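Local coordinates for transcriptional regulator, LacI family protein (Rhodococcus jostii, PDB 3K9C), which probably binds regulatory DNA as a transcription factor of the LacI family, its periplasmic-binding-protein-like part presumably sensing a small effector, at residues 63-77 with 85-97. Residues are numbered along the deposited sequence; the frame is centred on the assembly and turned at random.
Sequences MRERCEAAILLGTRF and LADRVPALVVARA
Strands 69-73 and 91-94 run parallel, their axes 4.6 Å apart at an angle of 18°, and five backbone hydrogen bonds join the two segments along them, from Ala70 N to Pro90 O at one end to Gly74 N to Val94 O at the other. On the face that carries Ile71, Leu73 and Val94, the CG2 branch of Val94 packs against Ile71 CG2 at 3.8 Å, while Leu73 lies side by side with Val94, Leu73 CD2 3.7 Å from Val94 CB; helix 24-39 covers Leu73 and Val94. On the other face Leu72 CD1 meets Leu85 CD2 tip to tip at 3.8 Å. Leu85 belongs to helix 79-86, the crossover of a beta-alpha-beta unit in the Rossmann-like sheet of a periplasmic-binding-protein fold. Farther along, the bent chain of selenomethionine Met63 puts SE 4.0 Å from Leu85 CD1 and over one face of the Arg88 guanidinium, offset toward its rim, with the methyl CE of Met63 near Val89 CG1. Beyond the strand ends, Arg96 NH1 donates to two backbone carbonyls: Thr75 O at 2.8 Å, lying in the guanidinium plane although the nitrogen stands above the carbonyl plane, and, longer, Phe77 O. A water bridges Phe77 O and Arg96 NH2, and Arg96 NE and NH2 together grip Ala97 O side-on, which fixes the rotation of the group. A leucine in place of Arg96 would probably leave the carbonyls of Thr75 and Phe77 without this donor and the loop after the strand less firmly tied. Thr75 turns OG1 away from its own N (chi1 -176°), where it accepts from Phe77 N in an ST turn and bonds Glu55; Thr75 CG2 meanwhile rests 3.6 Å from Val93 CG1.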
loop_
_atom_site.group_PDB
_atom_site.type_symbol
_atom_site.label_atom_id
_atom_site.label_comp_id
_atom_site.label_asym_id
_atom_site.label_seq_id
_atom_site.Cartn_x
_atom_site.Cartn_y
_atom_site.Cartn_z
HETATM N N MSE B 63 12.000 10.679 -18.933
HETATM C CA MSE B 63 12.676 11.464 -19.957
HETATM C C MSE B 63 12.550 10.836 -21.336
HETATM O O MSE B 63 12.607 11.530 -22.353
HETATM C CB MSE B 63 14.144 11.650 -19.575
HETATM C CG MSE B 63 14.332 12.350 -18.250
HETATM SE SE MSE B 63 13.677 14.173 -18.312
HETATM C CE MSE B 63 11.823 13.855 -17.817
ATOM N N ARG B 64 12.368 9.523 -21.373
ATOM C CA ARG B 64 12.213 8.840 -22.643
ATOM C C ARG B 64 10.778 9.004 -23.123
ATOM O O ARG B 64 10.340 8.335 -24.050
ATOM C CB ARG B 64 12.562 7.358 -22.505
ATOM C CG ARG B 64 14.051 7.099 -22.326
ATOM C CD ARG B 64 14.378 5.637 -22.580
ATOM N NE ARG B 64 13.937 4.770 -21.493
ATOM C CZ ARG B 64 14.578 4.642 -20.334
ATOM N NH1 ARG B 64 15.696 5.322 -20.108
ATOM N NH2 ARG B 64 14.098 3.836 -19.395
ATOM N N GLU B 65 10.047 9.907 -22.487
ATOM C CA GLU B 65 8.667 10.150 -22.867
ATOM C C GLU B 65 8.411 11.631 -23.132
ATOM O O GLU B 65 9.262 12.479 -22.855
ATOM C CB GLU B 65 7.745 9.635 -21.770
ATOM C CG GLU B 65 7.937 8.158 -21.465
ATOM C CD GLU B 65 7.369 7.249 -22.538
ATOM O OE1 GLU B 65 6.303 7.580 -23.103
ATOM O OE2 GLU B 65 7.985 6.194 -22.803
ATOM N N ARG B 66 7.232 11.941 -23.661
ATOM C CA ARG B 66 6.898 13.325 -23.975
ATOM C C ARG B 66 6.217 14.075 -22.831
ATOM O O ARG B 66 5.159 14.682 -23.012
ATOM C CB ARG B 66 6.025 13.369 -25.231
ATOM C CG ARG B 66 6.667 12.685 -26.434
ATOM C CD ARG B 66 8.049 13.267 -26.741
ATOM N NE ARG B 66 8.716 12.572 -27.841
ATOM C CZ ARG B 66 8.261 12.527 -29.092
ATOM N NH1 ARG B 66 7.128 13.140 -29.416
ATOM N NH2 ARG B 66 8.942 11.868 -30.022
ATOM N N CYS B 67 6.836 14.038 -21.656
ATOM C CA CYS B 67 6.306 14.725 -20.483
ATOM C C CYS B 67 6.614 16.216 -20.575
ATOM O O CYS B 67 7.768 16.605 -20.785
ATOM C CB CYS B 67 6.935 14.164 -19.202
ATOM S SG CYS B 67 6.692 12.391 -18.958
ATOM N N GLU B 68 5.585 17.045 -20.412
ATOM C CA GLU B 68 5.741 18.498 -20.469
ATOM C C GLU B 68 6.140 19.053 -19.112
ATOM O O GLU B 68 6.367 20.253 -18.951
ATOM C CB GLU B 68 4.438 19.151 -20.922
ATOM C CG GLU B 68 4.127 18.941 -22.387
ATOM C CD GLU B 68 2.772 19.493 -22.767
ATOM O OE1 GLU B 68 2.476 20.647 -22.385
ATOM O OE2 GLU B 68 2.011 18.773 -23.449
ATOM N N ALA B 69 6.217 18.163 -18.134
ATOM C CA ALA B 69 6.596 18.539 -16.788
ATOM C C ALA B 69 6.817 17.269 -15.990
ATOM O O ALA B 69 6.307 16.205 -16.343
ATOM C CB ALA B 69 5.497 19.385 -16.147
ATOM N N ALA B 70 7.593 17.385 -14.923
ATOM C CA ALA B 70 7.875 16.256 -14.058
ATOM C C ALA B 70 7.520 16.638 -12.633
ATOM O O ALA B 70 8.063 17.600 -12.091
ATOM C CB ALA B 70 9.354 15.868 -14.146
ATOM N N ILE B 71 6.590 15.890 -12.048
ATOM C CA ILE B 71 6.156 16.097 -10.670
ATOM C C ILE B 71 6.734 14.944 -9.834
ATOM O O ILE B 71 6.366 13.778 -10.025
ATOM C CB ILE B 71 4.627 16.067 -10.573
ATOM C CG1 ILE B 71 4.036 17.247 -11.342
ATOM C CG2 ILE B 71 4.196 16.091 -9.112
ATOM C CD1 ILE B 71 2.543 17.174 -11.498
ATOM N N LEU B 72 7.645 15.269 -8.922
ATOM C CA LEU B 72 8.279 14.255 -8.084
ATOM C C LEU B 72 7.691 14.242 -6.671
ATOM O O LEU B 72 7.804 15.222 -5.932
ATOM C CB LEU B 72 9.792 14.507 -8.000
ATOM C CG LEU B 72 10.581 14.791 -9.290
ATOM C CD1 LEU B 72 12.071 14.862 -8.956
ATOM C CD2 LEU B 72 10.333 13.714 -10.327
ATOM N N LEU B 73 7.068 13.131 -6.292
ATOM C CA LEU B 73 6.494 13.029 -4.955
ATOM C C LEU B 73 7.549 12.614 -3.923
ATOM O O LEU B 73 8.149 11.552 -4.029
ATOM C CB LEU B 73 5.341 12.023 -4.947
ATOM C CG LEU B 73 4.253 12.179 -6.007
ATOM C CD1 LEU B 73 3.054 11.298 -5.628
ATOM C CD2 LEU B 73 3.829 13.637 -6.119
ATOM N N GLY B 74 7.780 13.471 -2.933
ATOM C CA GLY B 74 8.755 13.170 -1.896
ATOM C C GLY B 74 10.124 12.749 -2.404
ATOM O O GLY B 74 10.746 11.849 -1.848
ATOM N N THR B 75 10.603 13.404 -3.454
ATOM C CA THR B 75 11.901 13.083 -4.040
ATOM C C THR B 75 13.079 13.254 -3.075
ATOM O O THR B 75 13.037 14.081 -2.163
ATOM C CB THR B 75 12.164 13.952 -5.297
ATOM O OG1 THR B 75 13.395 13.550 -5.913
ATOM C CG2 THR B 75 12.247 15.425 -4.923
ATOM N N ARG B 76 14.130 12.471 -3.298
ATOM C CA ARG B 76 15.328 12.527 -2.467
ATOM C C ARG B 76 16.509 13.118 -3.249
ATOM O O ARG B 76 17.647 13.108 -2.772
ATOM C CB ARG B 76 15.697 11.124 -1.961
ATOM C CG ARG B 76 14.553 10.364 -1.299
ATOM C CD ARG B 76 13.995 11.111 -0.104
ATOM N NE ARG B 76 14.866 11.004 1.061
ATOM C CZ ARG B 76 15.010 9.899 1.787
ATOM N NH1 ARG B 76 14.334 8.799 1.471
ATOM N NH2 ARG B 76 15.832 9.893 2.829
ATOM N N PHE B 77 16.231 13.621 -4.448
ATOM C CA PHE B 77 17.257 14.231 -5.292
ATOM C C PHE B 77 17.858 15.448 -4.608
ATOM O O PHE B 77 17.137 16.234 -3.992
ATOM C CB PHE B 77 16.654 14.696 -6.622
ATOM C CG PHE B 77 16.546 13.623 -7.663
ATOM C CD1 PHE B 77 16.957 12.316 -7.398
ATOM C CD2 PHE B 77 16.074 13.933 -8.937
ATOM C CE1 PHE B 77 16.902 11.340 -8.382
ATOM C CE2 PHE B 77 16.016 12.958 -9.936
ATOM C CZ PHE B 77 16.434 11.658 -9.654
ATOM N N LEU B 85 17.711 17.918 -13.838
ATOM C CA LEU B 85 16.372 17.569 -14.293
ATOM C C LEU B 85 15.619 18.803 -14.773
ATOM O O LEU B 85 14.935 18.768 -15.796
ATOM C CB LEU B 85 15.582 16.895 -13.166
ATOM C CG LEU B 85 14.113 16.625 -13.502
ATOM C CD1 LEU B 85 14.038 15.637 -14.648
ATOM C CD2 LEU B 85 13.381 16.099 -12.276
ATOM N N ALA B 86 15.748 19.890 -14.022
ATOM C CA ALA B 86 15.085 21.144 -14.351
ATOM C C ALA B 86 15.613 21.720 -15.665
ATOM O O ALA B 86 14.927 22.496 -16.330
ATOM C CB ALA B 86 15.280 22.144 -13.224
ATOM N N ASP B 87 16.831 21.335 -16.041
ATOM C CA ASP B 87 17.421 21.826 -17.282
ATOM C C ASP B 87 16.839 21.129 -18.500
ATOM O O ASP B 87 17.067 21.553 -19.632
ATOM C CB ASP B 87 18.941 21.644 -17.275
ATOM C CG ASP B 87 19.629 22.528 -16.252
ATOM O OD1 ASP B 87 19.324 23.740 -16.206
ATOM O OD2 ASP B 87 20.486 22.013 -15.498
ATOM N N ARG B 88 16.077 20.066 -18.276
ATOM C CA ARG B 88 15.486 19.331 -19.386
ATOM C C ARG B 88 13.980 19.508 -19.489
ATOM O O ARG B 88 13.409 19.454 -20.584
ATOM C CB ARG B 88 15.794 17.845 -19.256
ATOM C CG ARG B 88 17.266 17.510 -19.210
ATOM C CD ARG B 88 17.429 16.036 -19.477
ATOM N NE ARG B 88 16.741 15.676 -20.715
ATOM C CZ ARG B 88 16.501 14.430 -21.108
ATOM N NH1 ARG B 88 16.897 13.408 -20.359
ATOM N NH2 ARG B 88 15.860 14.208 -22.249
ATOM N N VAL B 89 13.331 19.724 -18.354
ATOM C CA VAL B 89 11.890 19.880 -18.351
ATOM C C VAL B 89 11.446 20.593 -17.088
ATOM O O VAL B 89 12.087 20.464 -16.044
ATOM C CB VAL B 89 11.205 18.498 -18.408
ATOM C CG1 VAL B 89 11.569 17.688 -17.154
ATOM C CG2 VAL B 89 9.694 18.657 -18.528
ATOM N N PRO B 90 10.358 21.379 -17.168
ATOM C CA PRO B 90 9.906 22.065 -15.955
ATOM C C PRO B 90 9.644 20.992 -14.895
ATOM O O PRO B 90 9.096 19.926 -15.203
ATOM C CB PRO B 90 8.630 22.763 -16.415
ATOM C CG PRO B 90 8.939 23.089 -17.852
ATOM C CD PRO B 90 9.566 21.799 -18.339
ATOM N N ALA B 91 10.043 21.267 -13.658
ATOM C CA ALA B 91 9.868 20.302 -12.577
ATOM C C ALA B 91 9.301 20.914 -11.301
ATOM O O ALA B 91 9.528 22.085 -10.998
ATOM C CB ALA B 91 11.205 19.613 -12.281
ATOM N N LEU B 92 8.565 20.091 -10.559
ATOM C CA LEU B 92 7.940 20.489 -9.304
ATOM C C LEU B 92 7.952 19.310 -8.332
ATOM O O LEU B 92 7.587 18.182 -8.691
ATOM C CB LEU B 92 6.497 20.943 -9.563
ATOM C CG LEU B 92 5.660 21.499 -8.409
ATOM C CD1 LEU B 92 4.641 22.487 -8.976
ATOM C CD2 LEU B 92 4.951 20.372 -7.660
ATOM N N VAL B 93 8.393 19.568 -7.108
ATOM C CA VAL B 93 8.440 18.533 -6.087
ATOM C C VAL B 93 7.237 18.681 -5.159
ATOM O O VAL B 93 6.717 19.784 -4.970
ATOM C CB VAL B 93 9.736 18.626 -5.246
ATOM C CG1 VAL B 93 10.956 18.538 -6.160
ATOM C CG2 VAL B 93 9.750 19.919 -4.439
ATOM N N VAL B 94 6.796 17.564 -4.590
ATOM C CA VAL B 94 5.670 17.572 -3.671
ATOM C C VAL B 94 6.066 17.028 -2.303
ATOM O O VAL B 94 6.879 16.110 -2.203
ATOM C CB VAL B 94 4.506 16.719 -4.208
ATOM C CG1 VAL B 94 3.364 16.714 -3.208
ATOM C CG2 VAL B 94 4.017 17.276 -5.530
ATOM N N ALA B 95 5.482 17.605 -1.257
ATOM C CA ALA B 95 5.726 17.180 0.117
ATOM C C ALA B 95 7.101 17.560 0.642
ATOM O O ALA B 95 7.576 16.984 1.616
ATOM C CB ALA B 95 5.521 15.675 0.236
ATOM N N ARG B 96 7.739 18.526 -0.007
ATOM C CA ARG B 96 9.054 18.998 0.413
ATOM C C ARG B 96 9.427 20.251 -0.361
ATOM O O ARG B 96 8.825 20.556 -1.392
ATOM C CB ARG B 96 10.131 17.933 0.171
ATOM C CG ARG B 96 10.347 17.584 -1.295
ATOM C CD ARG B 96 11.726 16.973 -1.551
ATOM N NE ARG B 96 12.777 17.989 -1.617
ATOM C CZ ARG B 96 14.054 17.737 -1.901
ATOM N NH1 ARG B 96 14.462 16.495 -2.144
ATOM N NH2 ARG B 96 14.929 18.735 -1.970
ATOM N N ALA B 97 10.419 20.976 0.146
ATOM C CA ALA B 97 10.895 22.180 -0.513
ATOM C C ALA B 97 11.896 21.749 -1.584
ATOM O O ALA B 97 12.657 20.802 -1.381
ATOM C CB ALA B 97 11.561 23.102 0.502
HETATM O O HOH W 1 17.755 18.567 -2.896
#